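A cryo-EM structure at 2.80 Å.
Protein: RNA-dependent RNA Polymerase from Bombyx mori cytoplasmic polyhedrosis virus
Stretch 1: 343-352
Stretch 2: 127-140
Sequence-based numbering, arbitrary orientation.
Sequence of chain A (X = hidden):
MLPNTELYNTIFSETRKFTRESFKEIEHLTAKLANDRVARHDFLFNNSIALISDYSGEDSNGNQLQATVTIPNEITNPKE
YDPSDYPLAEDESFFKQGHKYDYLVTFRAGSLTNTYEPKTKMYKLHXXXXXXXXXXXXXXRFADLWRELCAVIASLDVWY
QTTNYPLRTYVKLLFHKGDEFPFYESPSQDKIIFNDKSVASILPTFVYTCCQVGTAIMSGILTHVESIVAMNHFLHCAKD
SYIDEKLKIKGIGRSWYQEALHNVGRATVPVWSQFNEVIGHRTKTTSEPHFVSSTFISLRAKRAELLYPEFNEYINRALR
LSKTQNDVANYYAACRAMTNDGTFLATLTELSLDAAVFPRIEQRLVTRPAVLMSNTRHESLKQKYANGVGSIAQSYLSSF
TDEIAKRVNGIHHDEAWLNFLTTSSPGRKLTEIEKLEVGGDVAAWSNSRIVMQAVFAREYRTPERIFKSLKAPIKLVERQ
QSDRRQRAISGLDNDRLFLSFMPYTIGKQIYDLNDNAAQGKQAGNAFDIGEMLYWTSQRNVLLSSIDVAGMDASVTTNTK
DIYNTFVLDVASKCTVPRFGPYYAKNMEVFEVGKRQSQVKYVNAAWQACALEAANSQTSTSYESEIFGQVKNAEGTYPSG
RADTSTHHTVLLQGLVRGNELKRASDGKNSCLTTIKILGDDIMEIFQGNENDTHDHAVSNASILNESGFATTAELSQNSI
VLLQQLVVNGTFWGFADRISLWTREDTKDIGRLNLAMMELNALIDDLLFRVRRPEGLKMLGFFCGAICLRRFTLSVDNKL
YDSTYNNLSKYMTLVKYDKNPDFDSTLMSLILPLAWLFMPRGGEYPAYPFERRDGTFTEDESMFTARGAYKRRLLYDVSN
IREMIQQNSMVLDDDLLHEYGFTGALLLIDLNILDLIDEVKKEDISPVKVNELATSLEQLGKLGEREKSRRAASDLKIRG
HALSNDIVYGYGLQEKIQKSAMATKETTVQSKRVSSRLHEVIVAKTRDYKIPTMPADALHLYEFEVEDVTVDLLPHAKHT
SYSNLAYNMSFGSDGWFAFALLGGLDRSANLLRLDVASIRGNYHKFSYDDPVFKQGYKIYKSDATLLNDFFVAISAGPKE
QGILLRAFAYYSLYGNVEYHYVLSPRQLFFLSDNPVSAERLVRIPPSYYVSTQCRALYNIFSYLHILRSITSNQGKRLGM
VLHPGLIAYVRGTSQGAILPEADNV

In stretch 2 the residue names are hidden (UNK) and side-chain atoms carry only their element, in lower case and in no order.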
# COMPACT_ATOMS: atom_id res chain seq x y z
N THR A 343 11.26 10.68 -16.36
CA THR A 343 11.52 9.25 -16.24
C THR A 343 11.28 8.78 -14.81
O THR A 343 11.40 9.53 -13.85
CB THR A 343 12.96 8.93 -16.63
OG1 THR A 343 13.86 9.54 -15.69
CG2 THR A 343 13.26 9.46 -17.99
N PHE A 344 10.93 7.50 -14.68
CA PHE A 344 10.81 6.93 -13.35
C PHE A 344 12.19 6.50 -12.88
O PHE A 344 12.94 5.86 -13.61
CB PHE A 344 9.85 5.74 -13.33
CG PHE A 344 8.39 6.11 -13.49
CD1 PHE A 344 7.97 7.42 -13.63
CD2 PHE A 344 7.43 5.13 -13.41
CE1 PHE A 344 6.63 7.72 -13.76
CE2 PHE A 344 6.09 5.42 -13.53
CZ PHE A 344 5.69 6.72 -13.71
N LEU A 345 12.52 6.87 -11.66
CA LEU A 345 13.86 6.71 -11.12
C LEU A 345 14.00 5.29 -10.56
O LEU A 345 13.25 4.91 -9.66
CB LEU A 345 14.11 7.76 -10.04
CG LEU A 345 14.46 9.21 -10.38
CD1 LEU A 345 13.37 10.00 -11.08
CD2 LEU A 345 14.80 9.93 -9.11
N ALA A 346 14.93 4.52 -11.11
CA ALA A 346 15.03 3.11 -10.74
C ALA A 346 16.45 2.59 -10.91
O ALA A 346 17.06 2.81 -11.95
CB ALA A 346 14.11 2.25 -11.59
N THR A 347 16.92 1.88 -9.90
CA THR A 347 18.13 1.07 -9.97
C THR A 347 17.92 -0.20 -9.16
O THR A 347 16.78 -0.61 -8.88
CB THR A 347 19.38 1.81 -9.48
OG1 THR A 347 19.10 2.49 -8.25
CG2 THR A 347 19.93 2.73 -10.55
N LEU A 348 19.02 -0.86 -8.82
CA LEU A 348 19.00 -2.02 -7.93
C LEU A 348 18.49 -1.61 -6.56
O LEU A 348 18.92 -0.60 -5.99
CB LEU A 348 20.40 -2.61 -7.79
CG LEU A 348 21.13 -3.22 -8.98
CD1 LEU A 348 22.54 -3.60 -8.57
CD2 LEU A 348 20.40 -4.42 -9.54
N THR A 349 17.58 -2.41 -6.01
CA THR A 349 16.99 -2.10 -4.71
C THR A 349 17.96 -2.30 -3.55
O THR A 349 17.70 -1.78 -2.46
CB THR A 349 15.74 -2.93 -4.50
OG1 THR A 349 15.23 -2.72 -3.18
CG2 THR A 349 16.04 -4.36 -4.71
N GLU A 350 19.06 -3.02 -3.76
CA GLU A 350 20.10 -3.08 -2.74
C GLU A 350 20.78 -1.73 -2.57
O GLU A 350 21.34 -1.45 -1.50
CB GLU A 350 21.15 -4.13 -3.10
CG GLU A 350 20.66 -5.57 -3.20
CD GLU A 350 20.22 -5.94 -4.60
OE1 GLU A 350 20.28 -5.08 -5.50
OE2 GLU A 350 19.83 -7.11 -4.82
N LEU A 351 20.76 -0.89 -3.60
CA LEU A 351 21.39 0.42 -3.52
C LEU A 351 20.48 1.46 -2.86
O LEU A 351 20.97 2.35 -2.18
CB LEU A 351 21.80 0.90 -4.91
CG LEU A 351 22.95 0.15 -5.58
CD1 LEU A 351 23.13 0.63 -7.00
CD2 LEU A 351 24.23 0.32 -4.79
N SER A 352 19.17 1.35 -3.06
CA SER A 352 18.22 2.30 -2.52
C SER A 352 17.56 1.83 -1.24
O SER A 352 16.76 2.57 -0.65
CB SER A 352 17.15 2.62 -3.55
OG SER A 352 16.17 3.49 -3.02
N UNK A 127 27.39 -9.13 -12.43
CA UNK A 127 26.17 -9.50 -13.15
C UNK A 127 25.02 -8.56 -12.79
O UNK A 127 24.22 -8.19 -13.66
c UNK A 127 25.79 -10.94 -12.84
N UNK A 128 24.95 -8.14 -11.53
CA UNK A 128 23.91 -7.19 -11.14
C UNK A 128 24.17 -5.80 -11.70
O UNK A 128 23.22 -5.09 -12.03
c UNK A 128 23.80 -7.14 -9.62
N UNK A 129 25.43 -5.40 -11.83
CA UNK A 129 25.70 -4.10 -12.44
C UNK A 129 25.46 -4.12 -13.94
O UNK A 129 25.05 -3.10 -14.52
c UNK A 129 26.43 -2.16 -10.24
c UNK A 129 27.29 -3.33 -10.64
c UNK A 129 28.73 -3.06 -10.31
c UNK A 129 27.13 -3.66 -12.12
N UNK A 130 25.68 -5.27 -14.59
CA UNK A 130 25.24 -5.46 -15.97
C UNK A 130 23.73 -5.33 -16.08
O UNK A 130 23.23 -4.68 -17.01
c UNK A 130 25.69 -6.84 -16.47
o UNK A 130 25.78 -8.13 -18.48
c UNK A 130 25.54 -7.01 -17.98
o UNK A 130 25.16 -6.06 -18.68
N UNK A 131 22.99 -5.94 -15.15
CA UNK A 131 21.54 -5.80 -15.12
C UNK A 131 21.11 -4.36 -14.88
O UNK A 131 20.10 -3.91 -15.42
n UNK A 131 16.88 -8.73 -11.92
c UNK A 131 18.95 -7.75 -12.95
c UNK A 131 19.46 -6.78 -14.00
c UNK A 131 17.43 -7.76 -12.92
c UNK A 131 20.97 -6.73 -14.05
N UNK A 132 21.89 -3.62 -14.09
CA UNK A 132 21.60 -2.22 -13.83
C UNK A 132 21.75 -1.39 -15.10
O UNK A 132 20.90 -0.56 -15.43
c UNK A 132 23.06 -0.51 -10.63
c UNK A 132 22.36 0.81 -12.53
c UNK A 132 22.54 -1.70 -12.74
c UNK A 132 22.20 -0.49 -11.86
N UNK A 133 22.85 -1.60 -15.83
CA UNK A 133 23.13 -0.78 -17.00
C UNK A 133 22.30 -1.20 -18.21
O UNK A 133 21.99 -0.36 -19.06
c UNK A 133 27.45 -1.47 -18.87
s UNK A 133 26.88 0.19 -18.58
c UNK A 133 24.63 -0.82 -17.29
c UNK A 133 25.10 -0.01 -18.49
N UNK A 134 21.86 -2.45 -18.28
CA UNK A 134 21.22 -2.96 -19.48
C UNK A 134 19.72 -3.21 -19.37
O UNK A 134 19.03 -3.17 -20.39
n UNK A 134 24.99 -3.82 -21.84
c UNK A 134 23.24 -4.05 -20.54
c UNK A 134 25.41 -3.68 -20.60
c UNK A 134 23.64 -4.05 -21.83
n UNK A 134 24.38 -3.83 -19.79
c UNK A 134 21.90 -4.26 -19.93
N UNK A 135 19.19 -3.47 -18.17
CA UNK A 135 17.79 -3.85 -18.01
C UNK A 135 16.97 -2.75 -17.37
O UNK A 135 15.87 -2.43 -17.84
c UNK A 135 18.40 -6.29 -17.93
c UNK A 135 16.22 -5.55 -16.99
c UNK A 135 17.67 -5.17 -17.21
N UNK A 136 17.49 -2.12 -16.31
CA UNK A 136 16.75 -1.10 -15.58
C UNK A 136 16.54 0.19 -16.36
O UNK A 136 15.72 1.01 -15.94
c UNK A 136 17.51 -1.88 -13.26
c UNK A 136 16.22 -3.16 -11.55
c UNK A 136 16.14 -2.18 -12.70
n UNK A 136 16.63 -4.50 -12.03
c UNK A 136 17.46 -0.76 -14.26
N UNK A 137 17.24 0.40 -17.47
CA UNK A 137 17.11 1.65 -18.19
C UNK A 137 16.03 1.64 -19.27
O UNK A 137 15.57 2.72 -19.65
c UNK A 137 20.69 3.11 -18.51
c UNK A 137 18.44 2.07 -18.82
n UNK A 137 21.60 3.68 -17.73
o UNK A 137 20.84 3.01 -19.72
c UNK A 137 19.45 2.59 -17.83
N UNK A 138 15.61 0.48 -19.77
CA UNK A 138 14.57 0.50 -20.79
C UNK A 138 13.21 0.69 -20.12
O UNK A 138 12.69 -0.20 -19.44
c UNK A 138 14.78 -3.15 -22.17
c UNK A 138 14.65 -0.73 -21.70
c UNK A 138 14.58 -2.11 -21.09
n UNK A 138 13.68 -3.19 -23.13
n UNK A 138 12.51 -4.77 -21.94
c UNK A 138 12.61 -3.97 -22.99
n UNK A 138 11.65 -3.96 -23.91
N UNK A 139 12.66 1.89 -20.28
CA UNK A 139 11.39 2.30 -19.68
C UNK A 139 10.62 3.03 -20.77
O UNK A 139 10.66 4.26 -20.84
c UNK A 139 12.22 2.54 -17.29
c UNK A 139 12.44 3.55 -16.22
n UNK A 139 12.09 1.97 -14.38
c UNK A 139 13.05 2.90 -15.02
c UNK A 139 11.61 3.20 -18.48
N UNK A 140 9.90 2.29 -21.59
CA UNK A 140 9.17 2.89 -22.69
C UNK A 140 7.70 2.52 -22.58
O UNK A 140 7.36 1.38 -22.25
o UNK A 140 9.55 1.06 -24.22
c UNK A 140 9.74 2.45 -24.03

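Position 127 has one side-chain carbon and lies out of reach of stretch 1. It is Ala127. Position 128 also has a single carbon, CB, which points toward stretch 1 and lies 3.9 Å from Leu348 CD1. A lone carbon means alanine, Ala128.

Position 129 has four carbons, forked at the second. One branch end comes within 4.5 Å of Leu348 CD1. The fork after one carbon marks leucine, Leu129. Position 130 has two carbons, the second carrying two oxygens, and makes no contact with stretch 1. This short carboxylate is Asp130.

Position 131 has four carbons in a row ending in nitrogen. The chain is fully extended; its third carbon stays 5.0 Å from Leu348 CD2. It is Lys131. Position 132 again has four carbons forked at the second. One branch end packs near Leu348 CG and Leu351 CD1, the other near Thr347 CG2. It is Leu132, and its CA is 6.1 Å from Thr347 CA.

Position 133 has two carbons, a sulfur and a final carbon, unbranched. The thioether is Met133, out of reach of stretch 1. Position 134 has one carbon and then a five-membered ring of three carbons and two nitrogens. This imidazole is His134. Its ND1 donates a hydrogen bond to Asp130 O at 3.1 Å, within the same helix.

Position 135 has one carbon carrying two more, with no stretch 1 contact. Branching at CB gives Val135. Position 136 has four carbons in a row and a terminal nitrogen. Its last carbon is 3.7 Å from Thr347 O. It is Lys136.

Position 137 has three carbons, the third carrying one oxygen and one nitrogen. CB points away from stretch 1. The amide is Gln137. Position 138 has three carbons, a nitrogen, and a carbon bearing two more nitrogens. This guanidinium is Arg138, which ends the type I turn begun at Val135.

Position 139 has four carbons ending in nitrogen. Its last carbon is 3.3 Å from Phe344 O, and the nitrogen is 3.5 Å from Ala346 CB. It is Lys139. Position 140 has one carbon and one oxygen. It is Ser140, with no contact.

The contact buries 465 Å² and has no hydrogen bonds across it. Leu348, just before its helix, packs against Ala128, Leu129 and Leu132. Beyond this apolar patch, Lys136 runs its aliphatic chain along Ala346 and Thr347, while the end of Lys139 reaches the loop.

Stretch 2 (127-140) AALDKLMHVKQRKS
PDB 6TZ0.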